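Local coordinates for putative ABC-transporter ATP-binding protein (Alicyclobacillus acidocaldarius, PDB 1Z47) that probably binds and hydrolyses ATP as the nucleotide-binding subunit of a putative ABC-type sulfate importer, at residues F36-L47 with A209-L219. Sequence-based numbering, arbitrary orientation.
Sequences FQIREGEMVGLL and ALEVADRVLVL
Arg-215 grips the carboxylate of Glu-42 side-on: NE reaches OE1 at 2.7 Å and NH2 reaches OE2 at 3.1 Å, both on syn lone pairs, with the two flat groups only 13° apart. The same NH2 gives a less straight bond to Gln-37 O, 20° out of the guanidinium plane; the arginine thus bridges strand 34-38 and Glu-42, the last residue of the turn before strand 43-47. Glu-42 keeps its CG anti to the backbone N (chi1 -163°) and runs out extended, which brings OE2 back to Arg-39 N; that amide donates to it on the anti side, tilted out of the carboxylate plane, across the type II turn from Arg-39 to Glu-42.

Next along, Asp-214 and Met-43 exchange two bonds: OD1 takes Met-43 N at 2.7 Å on its anti lone pair, while Asp-214 N donates to Met-43 O. Arg-189, in helix 178-195, holds the other oxygen of Asp-214 in a salt bridge.

Val-44 to Leu-47 pair in parallel with Arg-215 to Val-218. On the face shared with Val-44, Leu-46 and Leu-217 lie side by side, CD2 to CD2 3.6 Å, and the side chain of Phe-36, from the antiparallel sheet, crosses that of Leu-217 at about a right angle, with CD2 of the ring near the same methyl. On the other face Leu-47 packs CB and CD2 against Val-216 CG1, with CD2 also 3.9 Å from Ala-209 CB on helix 206-212. Here Arg-215 links the two sheets; a parallel-stranded core whose central strand runs into the probable P-loop, beside a separate antiparallel sheet, is characteristic of the ABC-transporter ATPase fold.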
loop_
_atom_site.group_PDB
_atom_site.type_symbol
_atom_site.label_atom_id
_atom_site.label_comp_id
_atom_site.label_asym_id
_atom_site.label_seq_id
_atom_site.Cartn_x
_atom_site.Cartn_y
_atom_site.Cartn_z
ATOM N N PHE B 36 13.981 4.781 24.516
ATOM C CA PHE B 36 13.325 3.504 24.291
ATOM C C PHE B 36 14.373 2.419 24.362
ATOM O O PHE B 36 15.567 2.684 24.270
ATOM C CB PHE B 36 12.626 3.463 22.914
ATOM C CG PHE B 36 13.538 3.763 21.747
ATOM C CD1 PHE B 36 14.455 2.817 21.296
ATOM C CD2 PHE B 36 13.495 5.005 21.114
ATOM C CE1 PHE B 36 15.319 3.102 20.229
ATOM C CE2 PHE B 36 14.353 5.305 20.046
ATOM C CZ PHE B 36 15.268 4.348 19.603
ATOM N N GLN B 37 13.916 1.191 24.523
ATOM C CA GLN B 37 14.829 0.069 24.585
ATOM C C GLN B 37 14.337 -1.005 23.636
ATOM O O GLN B 37 13.214 -1.501 23.781
ATOM C CB GLN B 37 14.877 -0.509 25.997
ATOM C CG GLN B 37 15.089 0.508 27.105
ATOM C CD GLN B 37 15.353 -0.168 28.439
ATOM O OE1 GLN B 37 16.459 -0.651 28.694
ATOM N NE2 GLN B 37 14.335 -0.224 29.290
ATOM N N ILE B 38 15.174 -1.363 22.668
ATOM C CA ILE B 38 14.826 -2.413 21.717
ATOM C C ILE B 38 15.521 -3.706 22.162
ATOM O O ILE B 38 16.719 -3.706 22.460
ATOM C CB ILE B 38 15.265 -2.020 20.284
ATOM C CG1 ILE B 38 14.366 -0.880 19.772
ATOM C CG2 ILE B 38 15.171 -3.214 19.355
ATOM C CD1 ILE B 38 14.779 -0.319 18.414
ATOM N N ARG B 39 14.759 -4.797 22.212
ATOM C CA ARG B 39 15.279 -6.100 22.632
ATOM C C ARG B 39 16.163 -6.800 21.585
ATOM O O ARG B 39 16.053 -6.560 20.371
ATOM C CB ARG B 39 14.113 -7.022 23.003
ATOM C CG ARG B 39 13.058 -6.368 23.901
ATOM C CD ARG B 39 11.955 -7.348 24.291
ATOM N NE ARG B 39 12.363 -8.223 25.392
ATOM C CZ ARG B 39 11.662 -9.266 25.830
ATOM N NH1 ARG B 39 12.122 -9.995 26.837
ATOM N NH2 ARG B 39 10.506 -9.592 25.258
ATOM N N GLU B 40 17.045 -7.676 22.062
ATOM C CA GLU B 40 17.930 -8.410 21.164
ATOM C C GLU B 40 17.134 -9.355 20.254
ATOM O O GLU B 40 16.217 -10.067 20.704
ATOM C CB GLU B 40 18.982 -9.193 21.979
ATOM C CG GLU B 40 19.985 -8.284 22.718
ATOM C CD GLU B 40 21.053 -9.045 23.517
ATOM O OE1 GLU B 40 21.907 -9.734 22.906
ATOM O OE2 GLU B 40 21.044 -8.946 24.764
ATOM N N GLY B 41 17.476 -9.338 18.963
ATOM C CA GLY B 41 16.806 -10.201 18.005
ATOM C C GLY B 41 15.415 -9.721 17.635
ATOM O O GLY B 41 14.642 -10.425 16.983
ATOM N N GLU B 42 15.083 -8.508 18.044
ATOM C CA GLU B 42 13.757 -7.992 17.737
ATOM C C GLU B 42 13.778 -7.235 16.413
ATOM O O GLU B 42 14.813 -6.698 16.016
ATOM C CB GLU B 42 13.300 -7.044 18.852
ATOM C CG GLU B 42 11.826 -6.779 18.856
ATOM C CD GLU B 42 11.385 -5.889 20.010
ATOM O OE1 GLU B 42 10.185 -5.944 20.343
ATOM O OE2 GLU B 42 12.225 -5.138 20.566
ATOM N N MET B 43 12.636 -7.202 15.733
ATOM C CA MET B 43 12.529 -6.438 14.495
ATOM C C MET B 43 11.600 -5.263 14.825
ATOM O O MET B 43 10.420 -5.476 15.045
ATOM C CB MET B 43 11.896 -7.275 13.388
ATOM C CG MET B 43 11.615 -6.480 12.114
ATOM S SD MET B 43 11.564 -7.567 10.697
ATOM C CE MET B 43 13.159 -7.194 9.961
ATOM N N VAL B 44 12.123 -4.043 14.857
ATOM C CA VAL B 44 11.263 -2.894 15.189
ATOM C C VAL B 44 10.973 -1.973 14.010
ATOM O O VAL B 44 11.882 -1.621 13.257
ATOM C CB VAL B 44 11.888 -2.033 16.309
ATOM C CG1 VAL B 44 11.151 -0.676 16.430
ATOM C CG2 VAL B 44 11.837 -2.805 17.638
ATOM N N GLY B 45 9.709 -1.580 13.871
ATOM C CA GLY B 45 9.333 -0.661 12.814
ATOM C C GLY B 45 9.180 0.752 13.376
ATOM O O GLY B 45 8.491 0.969 14.379
ATOM N N LEU B 46 9.849 1.710 12.760
ATOM C CA LEU B 46 9.724 3.084 13.192
ATOM C C LEU B 46 8.619 3.617 12.257
ATOM O O LEU B 46 8.847 3.890 11.068
ATOM C CB LEU B 46 11.033 3.840 13.003
ATOM C CG LEU B 46 12.317 3.304 13.673
ATOM C CD1 LEU B 46 13.469 4.185 13.275
ATOM C CD2 LEU B 46 12.180 3.308 15.195
ATOM N N LEU B 47 7.421 3.743 12.813
ATOM C CA LEU B 47 6.255 4.198 12.053
ATOM C C LEU B 47 5.811 5.629 12.362
ATOM O O LEU B 47 5.500 5.956 13.513
ATOM C CB LEU B 47 5.103 3.225 12.318
ATOM C CG LEU B 47 3.700 3.586 11.825
ATOM C CD1 LEU B 47 3.691 3.734 10.294
ATOM C CD2 LEU B 47 2.726 2.494 12.254
ATOM N N ALA B 209 3.950 -2.092 8.916
ATOM C CA ALA B 209 4.431 -2.215 10.289
ATOM C C ALA B 209 3.743 -3.382 11.020
ATOM O O ALA B 209 4.400 -4.182 11.671
ATOM C CB ALA B 209 4.216 -0.897 11.042
ATOM N N LEU B 210 2.429 -3.484 10.912
ATOM C CA LEU B 210 1.712 -4.572 11.584
ATOM C C LEU B 210 2.133 -5.928 11.043
ATOM O O LEU B 210 2.200 -6.922 11.777
ATOM C CB LEU B 210 0.195 -4.453 11.385
ATOM C CG LEU B 210 -0.552 -3.235 11.951
ATOM C CD1 LEU B 210 -2.005 -3.275 11.441
ATOM C CD2 LEU B 210 -0.511 -3.226 13.479
ATOM N N GLU B 211 2.396 -5.965 9.745
ATOM C CA GLU B 211 2.761 -7.203 9.090
ATOM C C GLU B 211 4.097 -7.822 9.462
ATOM O O GLU B 211 4.189 -9.044 9.640
ATOM C CB GLU B 211 2.748 -7.010 7.587
ATOM C CG GLU B 211 3.386 -8.174 6.869
ATOM C CD GLU B 211 2.410 -8.951 6.030
ATOM O OE1 GLU B 211 1.206 -9.010 6.375
ATOM O OE2 GLU B 211 2.865 -9.519 5.023
ATOM N N VAL B 212 5.141 -7.005 9.565
ATOM C CA VAL B 212 6.444 -7.578 9.853
ATOM C C VAL B 212 7.099 -7.259 11.183
ATOM O O VAL B 212 7.995 -7.983 11.590
ATOM C CB VAL B 212 7.464 -7.239 8.724
ATOM C CG1 VAL B 212 6.920 -7.689 7.362
ATOM C CG2 VAL B 212 7.750 -5.774 8.709
ATOM N N ALA B 213 6.659 -6.215 11.878
ATOM C CA ALA B 213 7.325 -5.865 13.142
ATOM C C ALA B 213 6.893 -6.631 14.391
ATOM O O ALA B 213 5.726 -7.027 14.531
ATOM C CB ALA B 213 7.191 -4.369 13.392
ATOM N N ASP B 214 7.855 -6.848 15.290
ATOM C CA ASP B 214 7.578 -7.495 16.576
ATOM C C ASP B 214 6.892 -6.421 17.424
ATOM O O ASP B 214 5.878 -6.684 18.071
ATOM C CB ASP B 214 8.880 -7.960 17.220
ATOM C CG ASP B 214 9.524 -9.102 16.447
ATOM O OD1 ASP B 214 10.723 -9.014 16.140
ATOM O OD2 ASP B 214 8.809 -10.074 16.169
ATOM N N ARG B 215 7.459 -5.222 17.407
ATOM C CA ARG B 215 6.882 -4.058 18.089
ATOM C C ARG B 215 7.040 -2.817 17.209
ATOM O O ARG B 215 7.994 -2.679 16.435
ATOM C CB ARG B 215 7.521 -3.791 19.462
ATOM C CG ARG B 215 7.068 -4.785 20.548
ATOM C CD ARG B 215 7.517 -4.326 21.911
ATOM N NE ARG B 215 8.970 -4.249 21.988
ATOM C CZ ARG B 215 9.632 -3.545 22.890
ATOM N NH1 ARG B 215 8.961 -2.835 23.800
ATOM N NH2 ARG B 215 10.958 -3.560 22.890
ATOM N N VAL B 216 6.104 -1.900 17.367
ATOM C CA VAL B 216 6.074 -0.684 16.568
ATOM C C VAL B 216 6.282 0.560 17.413
ATOM O O VAL B 216 5.638 0.722 18.460
ATOM C CB VAL B 216 4.702 -0.576 15.867
ATOM C CG1 VAL B 216 4.644 0.661 14.963
ATOM C CG2 VAL B 216 4.445 -1.850 15.073
ATOM N N LEU B 217 7.189 1.418 16.957
ATOM C CA LEU B 217 7.457 2.678 17.608
ATOM C C LEU B 217 6.732 3.775 16.784
ATOM O O LEU B 217 7.183 4.163 15.703
ATOM C CB LEU B 217 8.959 2.953 17.640
ATOM C CG LEU B 217 9.322 4.148 18.515
ATOM C CD1 LEU B 217 9.246 3.715 19.975
ATOM C CD2 LEU B 217 10.710 4.643 18.196
ATOM N N VAL B 218 5.602 4.253 17.289
ATOM C CA VAL B 218 4.850 5.288 16.587
ATOM C C VAL B 218 5.415 6.672 16.932
ATOM O O VAL B 218 5.503 7.077 18.107
ATOM C CB VAL B 218 3.348 5.204 16.948
ATOM C CG1 VAL B 218 2.501 6.026 15.962
ATOM C CG2 VAL B 218 2.909 3.759 16.963
ATOM N N LEU B 219 5.829 7.390 15.894
ATOM C CA LEU B 219 6.397 8.704 16.048
ATOM C C LEU B 219 5.439 9.775 15.541
ATOM O O LEU B 219 4.708 9.580 14.563
ATOM C CB LEU B 219 7.708 8.807 15.265
ATOM C CG LEU B 219 8.922 8.088 15.854
ATOM C CD1 LEU B 219 9.303 8.732 17.191
ATOM C CD2 LEU B 219 8.591 6.619 16.040
#